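PDB 5XOI: oxidoreductase, 2OG-Fe oxygenase family protein, putative, expressed from Oryza sativa subsp. japonica, which probably acts as an iron(II)- and 2-oxoglutarate-dependent dioxygenase of the AlkB family, this chain being its oxygenase domain. Local coordinates for residues 164-169 with 197-202; 154-159 with 185-190; 58-63 with 125-130; 13-18 with 178-183. All blocks are in the same frame, centred on the assembly; numbering follows the deposited sequence.

Interaction 1. Residues 164-169 with 197-202. With MN (manganese (II) ion), chain C.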
loop_
_atom_site.group_PDB
_atom_site.type_symbol
_atom_site.label_atom_id
_atom_site.label_comp_id
_atom_site.label_asym_id
_atom_site.label_seq_id
_atom_site.Cartn_x
_atom_site.Cartn_y
_atom_site.Cartn_z
ATOM N N ALA A 164 5.224 4.147 9.680
ATOM C CA ALA A 164 3.824 4.489 9.908
ATOM C C ALA A 164 3.258 3.627 11.025
ATOM O O ALA A 164 3.568 2.442 11.111
ATOM C CB ALA A 164 2.985 4.268 8.651
ATOM N N GLU A 165 2.432 4.231 11.880
ATOM C CA GLU A 165 1.565 3.488 12.786
ATOM C C GLU A 165 0.289 3.169 12.008
ATOM O O GLU A 165 -0.455 4.081 11.634
ATOM C CB GLU A 165 1.293 4.302 14.054
ATOM C CG GLU A 165 2.568 4.547 14.868
ATOM C CD GLU A 165 2.344 5.311 16.170
ATOM O OE1 GLU A 165 1.237 5.234 16.746
ATOM O OE2 GLU A 165 3.299 5.976 16.631
ATOM N N PHE A 166 0.063 1.884 11.723
ATOM C CA PHE A 166 -0.990 1.427 10.815
ATOM C C PHE A 166 -2.098 0.785 11.639
ATOM O O PHE A 166 -1.836 -0.122 12.436
ATOM C CB PHE A 166 -0.410 0.440 9.792
ATOM C CG PHE A 166 -1.396 -0.059 8.761
ATOM C CD1 PHE A 166 -1.683 0.693 7.625
ATOM C CD2 PHE A 166 -1.995 -1.309 8.898
ATOM C CE1 PHE A 166 -2.562 0.229 6.663
ATOM C CE2 PHE A 166 -2.882 -1.782 7.923
ATOM C CZ PHE A 166 -3.164 -1.010 6.812
ATOM N N LEU A 167 -3.330 1.274 11.471
ATOM C CA LEU A 167 -4.477 0.748 12.198
ATOM C C LEU A 167 -5.246 -0.211 11.302
ATOM O O LEU A 167 -5.360 0.020 10.093
ATOM C CB LEU A 167 -5.414 1.877 12.645
ATOM C CG LEU A 167 -5.163 2.627 13.958
ATOM C CD1 LEU A 167 -3.699 2.820 14.276
ATOM C CD2 LEU A 167 -5.886 3.963 13.922
ATOM N N TYR A 168 -5.800 -1.270 11.893
ATOM C CA TYR A 168 -6.647 -2.171 11.117
ATOM C C TYR A 168 -7.668 -2.855 12.020
ATOM O O TYR A 168 -7.402 -3.127 13.196
ATOM C CB TYR A 168 -5.823 -3.232 10.365
ATOM C CG TYR A 168 -4.944 -4.097 11.236
ATOM C CD1 TYR A 168 -3.694 -3.650 11.662
ATOM C CD2 TYR A 168 -5.349 -5.379 11.604
ATOM C CE1 TYR A 168 -2.872 -4.461 12.454
ATOM C CE2 TYR A 168 -4.542 -6.193 12.397
ATOM C CZ TYR A 168 -3.312 -5.730 12.821
ATOM O OH TYR A 168 -2.524 -6.548 13.610
ATOM N N GLY A 169 -8.840 -3.130 11.455
ATOM C CA GLY A 169 -9.892 -3.769 12.219
ATOM C C GLY A 169 -11.104 -4.010 11.352
ATOM O O GLY A 169 -11.081 -3.788 10.141
ATOM N N ILE A 197 -10.844 -5.195 5.439
ATOM C CA ILE A 197 -10.568 -4.583 6.734
ATOM C C ILE A 197 -10.645 -3.068 6.612
ATOM O O ILE A 197 -10.273 -2.475 5.589
ATOM C CB ILE A 197 -9.199 -5.014 7.292
ATOM C CG1 ILE A 197 -8.077 -4.746 6.274
ATOM C CG2 ILE A 197 -9.249 -6.470 7.742
ATOM C CD1 ILE A 197 -6.661 -4.873 6.865
ATOM N N PHE A 198 -11.153 -2.435 7.657
ATOM C CA PHE A 198 -10.952 -1.005 7.825
ATOM C C PHE A 198 -9.499 -0.757 8.221
ATOM O O PHE A 198 -8.929 -1.491 9.027
ATOM C CB PHE A 198 -11.894 -0.452 8.897
ATOM C CG PHE A 198 -13.312 -0.239 8.425
ATOM C CD1 PHE A 198 -14.222 -1.293 8.430
ATOM C CD2 PHE A 198 -13.743 1.011 8.001
ATOM C CE1 PHE A 198 -15.530 -1.110 8.001
ATOM C CE2 PHE A 198 -15.064 1.210 7.565
ATOM C CZ PHE A 198 -15.953 0.153 7.565
ATOM N N HIS A 199 -8.888 0.284 7.666
ATOM C CA HIS A 199 -7.463 0.481 7.926
ATOM C C HIS A 199 -7.099 1.935 7.665
ATOM O O HIS A 199 -7.846 2.689 7.032
ATOM C CB HIS A 199 -6.593 -0.452 7.070
ATOM C CG HIS A 199 -6.824 -0.291 5.604
ATOM N ND1 HIS A 199 -7.886 -0.884 4.953
ATOM C CD2 HIS A 199 -6.175 0.449 4.676
ATOM C CE1 HIS A 199 -7.864 -0.532 3.681
ATOM N NE2 HIS A 199 -6.842 0.282 3.490
ATOM N N GLY A 200 -5.946 2.330 8.188
ATOM C CA GLY A 200 -5.502 3.698 7.987
ATOM C C GLY A 200 -4.161 3.927 8.650
ATOM O O GLY A 200 -3.536 3.003 9.183
ATOM N N VAL A 201 -3.728 5.186 8.620
ATOM C CA VAL A 201 -2.419 5.568 9.142
ATOM C C VAL A 201 -2.670 6.618 10.217
ATOM O O VAL A 201 -3.146 7.722 9.916
ATOM C CB VAL A 201 -1.477 6.091 8.045
ATOM C CG1 VAL A 201 -0.202 6.658 8.679
ATOM C CG2 VAL A 201 -1.092 4.966 7.081
ATOM N N SER A 202 -2.400 6.266 11.477
ATOM C CA SER A 202 -2.689 7.193 12.566
ATOM C C SER A 202 -1.559 8.175 12.833
ATOM O O SER A 202 -1.800 9.238 13.428
ATOM C CB SER A 202 -3.003 6.414 13.840
ATOM O OG SER A 202 -1.928 5.546 14.160
HETATM MN MN MN C . -6.623 1.699 1.806
HETATM O O HOH W 1 -5.005 0.336 0.840
#
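Phe166 and His199 meet rim to rim on one face of an antiparallel strand pair, with ring planes 28° apart. Phe166 CZ lies 3.5 Å from His199 CB. Phe166 CG is anti to the backbone N (chi1 -178°), and the ring reaches across to the opposing strand. There Phe166 CD1 lies 3.3 Å from Gly200 O.

His199 CG stands between its backbone N and carbonyl carbon (chi1 58°), the crowded position. Its ring is fixed at two points. ND1 donates to Ile197 O at 2.9 Å, with the oxygen in the ring plane. NE2 binds the manganese ion at 2.2 Å. His139 and Asp141 bind the same ion, the two-histidine, one-carboxylate triad of this oxygenase superfamily. Iron is the predicted native metal.

On the other face, Leu167 CD1 lies 3.3 Å from Ser202 OG. That hydroxyl also donates to Glu165 O at 3.3 Å, from above the carbonyl plane. Ser202 N reaches the same oxygen at 2.9 Å, so two donors grip it. Leu167 and Gly200 bond in both directions. Gly169 N donates to Phe198 O, and the return bond from Phe198 N is weak.

The pair lies inside a four-stranded antiparallel sheet. Strand 134-139 flanks 198-205, and strand 178-182 flanks 163-169. Met13 of strand 13-16 in the larger sheet packs on Phe166, Tyr168 and Ile197.

Interaction 2. Residues 154-159 with 185-190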
loop_
_atom_site.group_PDB
_atom_site.type_symbol
_atom_site.label_atom_id
_atom_site.label_comp_id
_atom_site.label_asym_id
_atom_site.label_seq_id
_atom_site.Cartn_x
_atom_site.Cartn_y
_atom_site.Cartn_z
ATOM N N PRO A 154 -5.917 -9.730 -3.233
ATOM C CA PRO A 154 -5.305 -8.991 -2.128
ATOM C C PRO A 154 -4.891 -7.576 -2.496
ATOM O O PRO A 154 -4.681 -7.226 -3.659
ATOM C CB PRO A 154 -4.072 -9.832 -1.779
ATOM C CG PRO A 154 -3.705 -10.487 -3.072
ATOM C CD PRO A 154 -5.021 -10.761 -3.786
ATOM N N VAL A 155 -4.767 -6.767 -1.445
ATOM C CA VAL A 155 -4.080 -5.481 -1.493
ATOM C C VAL A 155 -2.639 -5.723 -1.069
ATOM O O VAL A 155 -2.403 -6.355 -0.037
ATOM C CB VAL A 155 -4.756 -4.473 -0.549
ATOM C CG1 VAL A 155 -4.019 -3.121 -0.544
ATOM C CG2 VAL A 155 -6.246 -4.311 -0.901
ATOM N N VAL A 156 -1.679 -5.224 -1.845
ATOM C CA VAL A 156 -0.252 -5.365 -1.520
ATOM C C VAL A 156 0.333 -3.970 -1.350
ATOM O O VAL A 156 0.292 -3.167 -2.286
ATOM C CB VAL A 156 0.514 -6.139 -2.601
ATOM C CG1 VAL A 156 2.003 -6.190 -2.268
ATOM C CG2 VAL A 156 -0.058 -7.554 -2.757
ATOM N N SER A 157 0.919 -3.699 -0.181
ATOM C CA SER A 157 1.325 -2.346 0.205
ATOM C C SER A 157 2.813 -2.301 0.546
ATOM O O SER A 157 3.264 -3.011 1.454
ATOM C CB SER A 157 0.494 -1.874 1.403
ATOM O OG SER A 157 1.077 -0.763 2.052
ATOM N N PHE A 158 3.561 -1.438 -0.156
ATOM C CA PHE A 158 4.975 -1.174 0.124
ATOM C C PHE A 158 5.094 0.018 1.068
ATOM O O PHE A 158 4.389 1.013 0.900
ATOM C CB PHE A 158 5.764 -0.798 -1.141
ATOM C CG PHE A 158 5.848 -1.860 -2.211
ATOM C CD1 PHE A 158 5.344 -3.134 -2.030
ATOM C CD2 PHE A 158 6.481 -1.551 -3.411
ATOM C CE1 PHE A 158 5.456 -4.085 -3.037
ATOM C CE2 PHE A 158 6.601 -2.486 -4.416
ATOM C CZ PHE A 158 6.084 -3.760 -4.235
ATOM N N SER A 159 6.048 -0.047 1.999
ATOM C CA SER A 159 6.329 1.061 2.909
ATOM C C SER A 159 7.790 1.466 2.768
ATOM O O SER A 159 8.672 0.604 2.767
ATOM C CB SER A 159 6.030 0.687 4.370
ATOM O OG SER A 159 4.637 0.550 4.605
ATOM N N GLY A 185 10.796 -0.687 4.032
ATOM C CA GLY A 185 11.039 -1.986 3.453
ATOM C C GLY A 185 9.964 -3.015 3.718
ATOM O O GLY A 185 9.951 -4.058 3.052
ATOM N N ASP A 186 9.063 -2.764 4.667
ATOM C CA ASP A 186 8.007 -3.729 4.956
ATOM C C ASP A 186 7.011 -3.807 3.802
ATOM O O ASP A 186 6.717 -2.813 3.127
ATOM C CB ASP A 186 7.252 -3.368 6.232
ATOM C CG ASP A 186 8.079 -3.564 7.509
ATOM O OD1 ASP A 186 9.216 -4.083 7.443
ATOM O OD2 ASP A 186 7.566 -3.185 8.590
ATOM N N VAL A 187 6.486 -5.007 3.573
ATOM C CA VAL A 187 5.387 -5.211 2.635
ATOM C C VAL A 187 4.250 -5.856 3.402
ATOM O O VAL A 187 4.457 -6.849 4.102
ATOM C CB VAL A 187 5.790 -6.079 1.428
ATOM C CG1 VAL A 187 4.551 -6.419 0.581
ATOM C CG2 VAL A 187 6.807 -5.348 0.584
ATOM N N LEU A 188 3.064 -5.269 3.304
ATOM C CA LEU A 188 1.870 -5.777 3.968
ATOM C C LEU A 188 0.898 -6.261 2.903
ATOM O O LEU A 188 0.706 -5.584 1.889
ATOM C CB LEU A 188 1.212 -4.681 4.813
ATOM C CG LEU A 188 -0.129 -5.048 5.439
ATOM C CD1 LEU A 188 0.075 -6.082 6.539
ATOM C CD2 LEU A 188 -0.803 -3.800 6.003
ATOM N N ILE A 189 0.298 -7.433 3.117
ATOM C CA ILE A 189 -0.698 -7.983 2.199
ATOM C C ILE A 189 -1.963 -8.266 2.991
ATOM O O ILE A 189 -1.896 -8.892 4.048
ATOM C CB ILE A 189 -0.199 -9.270 1.513
ATOM C CG1 ILE A 189 1.113 -9.009 0.774
ATOM C CG2 ILE A 189 -1.268 -9.780 0.534
ATOM C CD1 ILE A 189 1.609 -10.182 -0.029
ATOM N N PHE A 190 -3.114 -7.800 2.498
ATOM C CA PHE A 190 -4.387 -8.262 3.039
ATOM C C PHE A 190 -5.318 -8.697 1.910
ATOM O O PHE A 190 -5.607 -7.925 0.990
ATOM C CB PHE A 190 -5.060 -7.234 3.984
ATOM C CG PHE A 190 -5.131 -5.789 3.491
ATOM C CD1 PHE A 190 -4.044 -4.926 3.621
ATOM C CD2 PHE A 190 -6.338 -5.259 3.041
ATOM C CE1 PHE A 190 -4.135 -3.586 3.235
ATOM C CE2 PHE A 190 -6.440 -3.926 2.656
ATOM C CZ PHE A 190 -5.334 -3.087 2.741
HETATM O O HOH W 2 3.884 -1.706 3.821
#
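Val155 sits over one face of the Phe190 ring. Its CB is 3.7 Å from the ring centroid, 16° off the normal, a CH-pi contact. CB sits slightly toward the rim, and the methyls lie by adjoining rim atoms: CG1 3.5 Å from Phe190 CZ, CG2 near CE2. Phe190 CG stands between its backbone N and carbonyl carbon (chi1 47°), which starts the ring toward Val155. The ring also meets the metal ligand His199.

The opposite face of this antiparallel pair is a row of interlocked branches. Ile189 CG2 presses on Pro154 CB at 3.6 Å. Its CG1 branch lies beside Val156 CG2. Val156 CG1 then meets Val187 CG1 at 3.8 Å, and Val187 CG2 packs against Phe158 CD1 at 3.7 Å. Val156 thus fits between Val187 and Ile189.

Backbone bonds tie Val155 to Phe190 and Ser157 to Leu188 in both directions. A water donates hydrogen bonds to Ser157 O and Asp186 O and accepts one from Ser159 OG. That hydroxyl also bonds Arg223, a 2-oxoglutarate-binding residue.

Helix 87-106 packs on Val156, Phe158 and Ile189. Within the major sheet of the double-stranded beta-helix, strand 223-229 flanks 155-161 and strand 13-16 flanks 187-190.

Interaction 3. Residues 58-63 with 125-130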
loop_
_atom_site.group_PDB
_atom_site.type_symbol
_atom_site.label_atom_id
_atom_site.label_comp_id
_atom_site.label_asym_id
_atom_site.label_seq_id
_atom_site.Cartn_x
_atom_site.Cartn_y
_atom_site.Cartn_z
ATOM N N MET A 58 -0.504 10.027 -6.164
ATOM C CA MET A 58 -0.545 9.889 -7.607
ATOM C C MET A 58 -0.778 8.420 -7.899
ATOM O O MET A 58 -0.419 7.551 -7.098
ATOM C CB MET A 58 0.734 10.396 -8.293
ATOM C CG MET A 58 1.985 9.571 -8.042
ATOM S SD MET A 58 3.311 9.871 -9.270
ATOM C CE MET A 58 2.590 9.185 -10.749
ATOM N N CYS A 59 -1.411 8.140 -9.030
ATOM C CA CYS A 59 -1.683 6.758 -9.378
ATOM C C CYS A 59 -0.767 6.315 -10.505
ATOM O O CYS A 59 -0.328 7.123 -11.329
ATOM C CB CYS A 59 -3.147 6.559 -9.779
ATOM S SG CYS A 59 -4.318 6.764 -8.406
ATOM N N LEU A 60 -0.453 5.025 -10.509
ATOM C CA LEU A 60 0.154 4.370 -11.654
ATOM C C LEU A 60 -0.802 3.297 -12.148
ATOM O O LEU A 60 -1.505 2.672 -11.352
ATOM C CB LEU A 60 1.500 3.720 -11.313
ATOM C CG LEU A 60 2.462 4.512 -10.436
ATOM C CD1 LEU A 60 3.661 3.626 -10.052
ATOM C CD2 LEU A 60 2.922 5.758 -11.155
ATOM N N GLY A 61 -0.811 3.081 -13.466
ATOM C CA GLY A 61 -1.773 2.183 -14.075
ATOM C C GLY A 61 -3.097 2.894 -14.267
ATOM O O GLY A 61 -3.158 3.908 -14.963
ATOM N N LYS A 62 -4.156 2.392 -13.643
ATOM C CA LYS A 62 -5.438 3.074 -13.661
ATOM C C LYS A 62 -5.451 4.191 -12.619
ATOM O O LYS A 62 -4.708 4.170 -11.637
ATOM C CB LYS A 62 -6.575 2.083 -13.397
ATOM C CG LYS A 62 -7.174 1.473 -14.658
ATOM C CD LYS A 62 -6.223 0.490 -15.340
ATOM C CE LYS A 62 -6.683 0.123 -16.762
ATOM N NZ LYS A 62 -6.293 1.117 -17.812
ATOM N N ASN A 63 -6.313 5.174 -12.835
ATOM C CA ASN A 63 -6.423 6.295 -11.915
ATOM C C ASN A 63 -7.630 6.130 -11.002
ATOM O O ASN A 63 -8.720 5.774 -11.462
ATOM C CB ASN A 63 -6.538 7.614 -12.678
ATOM C CG ASN A 63 -6.562 8.798 -11.758
ATOM O OD1 ASN A 63 -5.580 9.068 -11.066
ATOM N ND2 ASN A 63 -7.683 9.525 -11.740
ATOM N N CYS A 125 -1.892 1.128 -8.900
ATOM C CA CYS A 125 -0.956 1.431 -7.823
ATOM C C CYS A 125 -1.231 2.834 -7.307
ATOM O O CYS A 125 -1.067 3.816 -8.039
ATOM C CB CYS A 125 0.495 1.311 -8.267
ATOM S SG CYS A 125 1.671 1.711 -6.929
ATOM N N LEU A 126 -1.639 2.923 -6.051
ATOM C CA LEU A 126 -1.819 4.206 -5.396
ATOM C C LEU A 126 -0.517 4.546 -4.680
ATOM O O LEU A 126 -0.088 3.807 -3.788
ATOM C CB LEU A 126 -2.986 4.149 -4.415
ATOM C CG LEU A 126 -3.857 5.393 -4.282
ATOM C CD1 LEU A 126 -5.031 5.098 -3.372
ATOM C CD2 LEU A 126 -3.041 6.550 -3.737
ATOM N N VAL A 127 0.104 5.655 -5.069
ATOM C CA VAL A 127 1.322 6.150 -4.436
ATOM C C VAL A 127 0.932 7.297 -3.511
ATOM O O VAL A 127 0.513 8.364 -3.976
ATOM C CB VAL A 127 2.351 6.604 -5.478
ATOM C CG1 VAL A 127 3.688 6.945 -4.797
ATOM C CG2 VAL A 127 2.531 5.526 -6.532
ATOM N N ASN A 128 1.068 7.078 -2.202
ATOM C CA ASN A 128 0.756 8.070 -1.174
ATOM C C ASN A 128 2.056 8.611 -0.602
ATOM O O ASN A 128 2.922 7.831 -0.193
ATOM C CB ASN A 128 -0.051 7.449 -0.026
ATOM C CG ASN A 128 -1.421 6.967 -0.454
ATOM O OD1 ASN A 128 -2.285 7.774 -0.812
ATOM N ND2 ASN A 128 -1.640 5.642 -0.404
ATOM N N PHE A 129 2.186 9.931 -0.517
ATOM C CA PHE A 129 3.308 10.507 0.208
ATOM C C PHE A 129 2.793 11.308 1.401
ATOM O O PHE A 129 1.963 12.211 1.239
ATOM C CB PHE A 129 4.187 11.389 -0.661
ATOM C CG PHE A 129 5.349 11.941 0.107
ATOM C CD1 PHE A 129 6.327 11.085 0.569
ATOM C CD2 PHE A 129 5.409 13.282 0.449
ATOM C CE1 PHE A 129 7.382 11.558 1.310
ATOM C CE2 PHE A 129 6.470 13.758 1.195
ATOM C CZ PHE A 129 7.443 12.891 1.628
ATOM N N TYR A 130 3.295 10.970 2.588
ATOM C CA TYR A 130 2.967 11.623 3.847
ATOM C C TYR A 130 4.181 12.407 4.313
ATOM O O TYR A 130 5.271 11.840 4.397
ATOM C CB TYR A 130 2.632 10.591 4.938
ATOM C CG TYR A 130 1.522 9.602 4.650
ATOM C CD1 TYR A 130 1.748 8.491 3.855
ATOM C CD2 TYR A 130 0.259 9.773 5.205
ATOM C CE1 TYR A 130 0.731 7.567 3.604
ATOM C CE2 TYR A 130 -0.765 8.863 4.962
ATOM C CZ TYR A 130 -0.521 7.763 4.169
ATOM O OH TYR A 130 -1.547 6.870 3.952
#
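Leu60 packs on Cys125 and Val127 at the tight end of this contact. Leu60 CB is 4.0 Å from Cys125 CB. Leu60 CG is also 4.0 Å from Val127 CG2, and these two side chains cross at a slant. Met58 lies alongside Val127 and points the same way, with Met58 CG 3.9 Å from Val127 CB. These four side chains form one buried apolar face.

Four backbone hydrogen bonds hold the strands beneath it. Met58 pairs with Val127 and Leu60 with Cys125, each in both directions. Leu60 N to Cys125 O is 2.8 Å and nearly straight, at 168°.

The other face is looser. There Cys59 SG only approaches Leu126 CG, at 4.4 Å, and Leu126 is partly exposed. Leu126 lies at the 2-oxoglutarate site, near Arg48. The chain turns a corner at Leu60. Gly61 and Lys62, both partly exposed, then leave strand 124-131.

Strand 55-59 is one of the two outermost strands of the large sheet, the major sheet of the double-stranded beta-helix of 2-oxoglutarate oxygenases. Beyond the pairing, the same strand 124-131 carries Asn128 and Tyr130, which bind 2-oxoglutarate. Asn128 OD1 accepts from Arg48, another residue of that site.

Interaction 4. Residues 13-18 with 178-183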
loop_
_atom_site.group_PDB
_atom_site.type_symbol
_atom_site.label_atom_id
_atom_site.label_comp_id
_atom_site.label_asym_id
_atom_site.label_seq_id
_atom_site.Cartn_x
_atom_site.Cartn_y
_atom_site.Cartn_z
ATOM N N MET A 13 -3.851 -12.004 6.104
ATOM C CA MET A 13 -3.121 -10.759 6.333
ATOM C C MET A 13 -1.721 -11.082 6.838
ATOM O O MET A 13 -1.554 -11.551 7.968
ATOM C CB MET A 13 -3.862 -9.861 7.323
ATOM C CG MET A 13 -3.246 -8.483 7.473
ATOM S SD MET A 13 -4.311 -7.447 8.474
ATOM C CE MET A 13 -3.509 -5.852 8.269
ATOM N N VAL A 14 -0.724 -10.809 6.002
ATOM C CA VAL A 14 0.661 -11.174 6.255
ATOM C C VAL A 14 1.509 -9.916 6.143
ATOM O O VAL A 14 1.388 -9.167 5.169
ATOM C CB VAL A 14 1.144 -12.241 5.260
ATOM C CG1 VAL A 14 2.641 -12.481 5.402
ATOM C CG2 VAL A 14 0.369 -13.533 5.480
ATOM N N LEU A 15 2.377 -9.698 7.131
ATOM C CA LEU A 15 3.351 -8.614 7.112
ATOM C C LEU A 15 4.733 -9.205 6.847
ATOM O O LEU A 15 5.208 -10.058 7.606
ATOM C CB LEU A 15 3.336 -7.848 8.434
ATOM C CG LEU A 15 4.472 -6.850 8.664
ATOM C CD1 LEU A 15 4.446 -5.729 7.618
ATOM C CD2 LEU A 15 4.362 -6.270 10.046
ATOM N N LEU A 16 5.361 -8.765 5.763
ATOM C CA LEU A 16 6.684 -9.242 5.360
ATOM C C LEU A 16 7.700 -8.186 5.799
ATOM O O LEU A 16 7.832 -7.128 5.171
ATOM C CB LEU A 16 6.733 -9.499 3.856
ATOM C CG LEU A 16 5.765 -10.540 3.299
ATOM C CD1 LEU A 16 4.426 -9.887 2.944
ATOM C CD2 LEU A 16 6.329 -11.196 2.055
ATOM N N LYS A 17 8.410 -8.466 6.890
ATOM C CA LYS A 17 9.330 -7.476 7.445
ATOM C C LYS A 17 10.553 -7.316 6.552
ATOM O O LYS A 17 11.185 -8.304 6.168
ATOM C CB LYS A 17 9.768 -7.879 8.856
ATOM C CG LYS A 17 8.647 -7.914 9.883
ATOM C CD LYS A 17 8.038 -6.544 10.124
ATOM C CE LYS A 17 9.069 -5.556 10.648
ATOM N NZ LYS A 17 8.508 -4.172 10.827
ATOM N N LYS A 18 10.900 -6.062 6.245
ATOM C CA LYS A 18 12.128 -5.740 5.508
ATOM C C LYS A 18 12.230 -6.545 4.209
ATOM O O LYS A 18 13.302 -7.016 3.819
ATOM C CB LYS A 18 13.362 -5.959 6.389
ATOM C CG LYS A 18 13.394 -5.092 7.654
ATOM C CD LYS A 18 13.252 -3.610 7.323
ATOM C CE LYS A 18 13.069 -2.755 8.589
ATOM N NZ LYS A 18 13.375 -1.294 8.365
ATOM N N SER A 178 -6.626 -2.686 15.788
ATOM C CA SER A 178 -5.284 -3.102 16.182
ATOM C C SER A 178 -4.263 -2.170 15.531
ATOM O O SER A 178 -4.569 -1.470 14.564
ATOM C CB SER A 178 -5.017 -4.545 15.753
ATOM O OG SER A 178 -5.942 -5.448 16.341
ATOM N N LYS A 179 -3.033 -2.185 16.057
ATOM C CA LYS A 179 -1.947 -1.350 15.538
ATOM C C LYS A 179 -0.735 -2.211 15.197
ATOM O O LYS A 179 -0.364 -3.103 15.962
ATOM C CB LYS A 179 -1.511 -0.266 16.550
ATOM C CG LYS A 179 -2.633 0.556 17.180
ATOM C CD LYS A 179 -2.111 1.375 18.370
ATOM C CE LYS A 179 -3.238 2.067 19.133
ATOM N NZ LYS A 179 -2.759 2.704 20.392
ATOM N N VAL A 180 -0.113 -1.932 14.050
ATOM C CA VAL A 180 1.193 -2.489 13.712
ATOM C C VAL A 180 2.031 -1.379 13.095
ATOM O O VAL A 180 1.520 -0.522 12.370
ATOM C CB VAL A 180 1.093 -3.698 12.752
ATOM C CG1 VAL A 180 0.517 -3.292 11.384
ATOM C CG2 VAL A 180 2.454 -4.363 12.593
ATOM N N ASP A 181 3.328 -1.382 13.397
ATOM C CA ASP A 181 4.232 -0.441 12.754
ATOM C C ASP A 181 4.664 -0.969 11.392
ATOM O O ASP A 181 5.137 -2.109 11.274
ATOM C CB ASP A 181 5.466 -0.180 13.613
ATOM C CG ASP A 181 5.174 0.684 14.825
ATOM O OD1 ASP A 181 4.070 1.253 14.953
ATOM O OD2 ASP A 181 6.086 0.794 15.666
ATOM N N LEU A 182 4.539 -0.127 10.375
ATOM C CA LEU A 182 5.037 -0.432 9.040
ATOM C C LEU A 182 6.312 0.374 8.849
ATOM O O LEU A 182 6.266 1.606 8.738
ATOM C CB LEU A 182 3.995 -0.113 7.969
ATOM C CG LEU A 182 2.658 -0.855 8.112
ATOM C CD1 LEU A 182 1.676 -0.402 7.027
ATOM C CD2 LEU A 182 2.872 -2.353 8.033
ATOM N N GLU A 183 7.452 -0.322 8.864
ATOM C CA GLU A 183 8.774 0.288 8.779
ATOM C C GLU A 183 9.277 0.228 7.346
ATOM O O GLU A 183 8.768 -0.529 6.525
ATOM C CB GLU A 183 9.771 -0.428 9.698
ATOM C CG GLU A 183 9.323 -0.572 11.137
ATOM C CD GLU A 183 10.359 -1.293 11.978
ATOM O OE1 GLU A 183 11.076 -0.629 12.751
ATOM O OE2 GLU A 183 10.465 -2.528 11.855
HETATM O O HOH W 3 6.216 -4.129 12.789
#
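The carboxylate of Glu183 is the flat group of this contact, and Lys17 NZ meets it at its edge. NZ approaches OE2 on the anti side, 16° out of the carboxylate plane. The bond from Lys17 NZ to Glu183 OE2 is 2.8 Å long and forms a salt bridge. The setting is the double-stranded beta-helix of the 2-oxoglutarate oxygenases. Strand 13-16 belongs to its larger sheet and strand 178-182 to the smaller one. Their axes are 9.7 Å apart and inclined at 35°, so side chains and a water bridge the gap.

Leu15 fills the middle. Its CG is anti to the backbone N (chi1 169°), and its two methyls part toward different partners. Leu15 CD2 touches Val180 CG2 at 3.7 Å, the two side chains sliding past each other in opposite directions. Leu15 CD1 touches Leu182 CD2, also at 3.7 Å, with the chains crossing. Leu182 in turn packs on Phe166 of the neighbouring strand.

The polar end lies nearer the surface. Lys17 bends at chi2 and chi3 and ends at the Glu183 carboxylate. Its NZ also forms a salt bridge with Asp186, so one ammonium joins two carboxylates. This would probably favour the charged form of all three groups. Lys18 is exposed, and its NZ passes 3.9 Å from Glu183 CB while bonding to Ser184 O. A water makes a second link between the segments: it accepts from Lys17 NZ at 3.0 Å and donates to Asp181 O at 2.7 Å.

Overall arrangement
The four contacts lie in the two sheets of one oxygenase domain. Interactions 2 and 3 pair strands of the large sheet, with centres about 14 Å apart and no touch. Interaction 1 lies in the small sheet. Interaction 4 joins the two sheets, its centre about 8 Å from that of interaction 2 and about 10 Å from that of interaction 1. Along the chain, interaction 3 closes before interactions 1 and 2 open and is nested inside interaction 4. Interactions 1, 2 and 4 cross one another in sequence. Phe166 on Leu188 and His199 on Phe190 pack interaction 1 against interaction 2. The metal ligands and 2-oxoglutarate-binding residues sit between the two sheets of one double-stranded beta-helix.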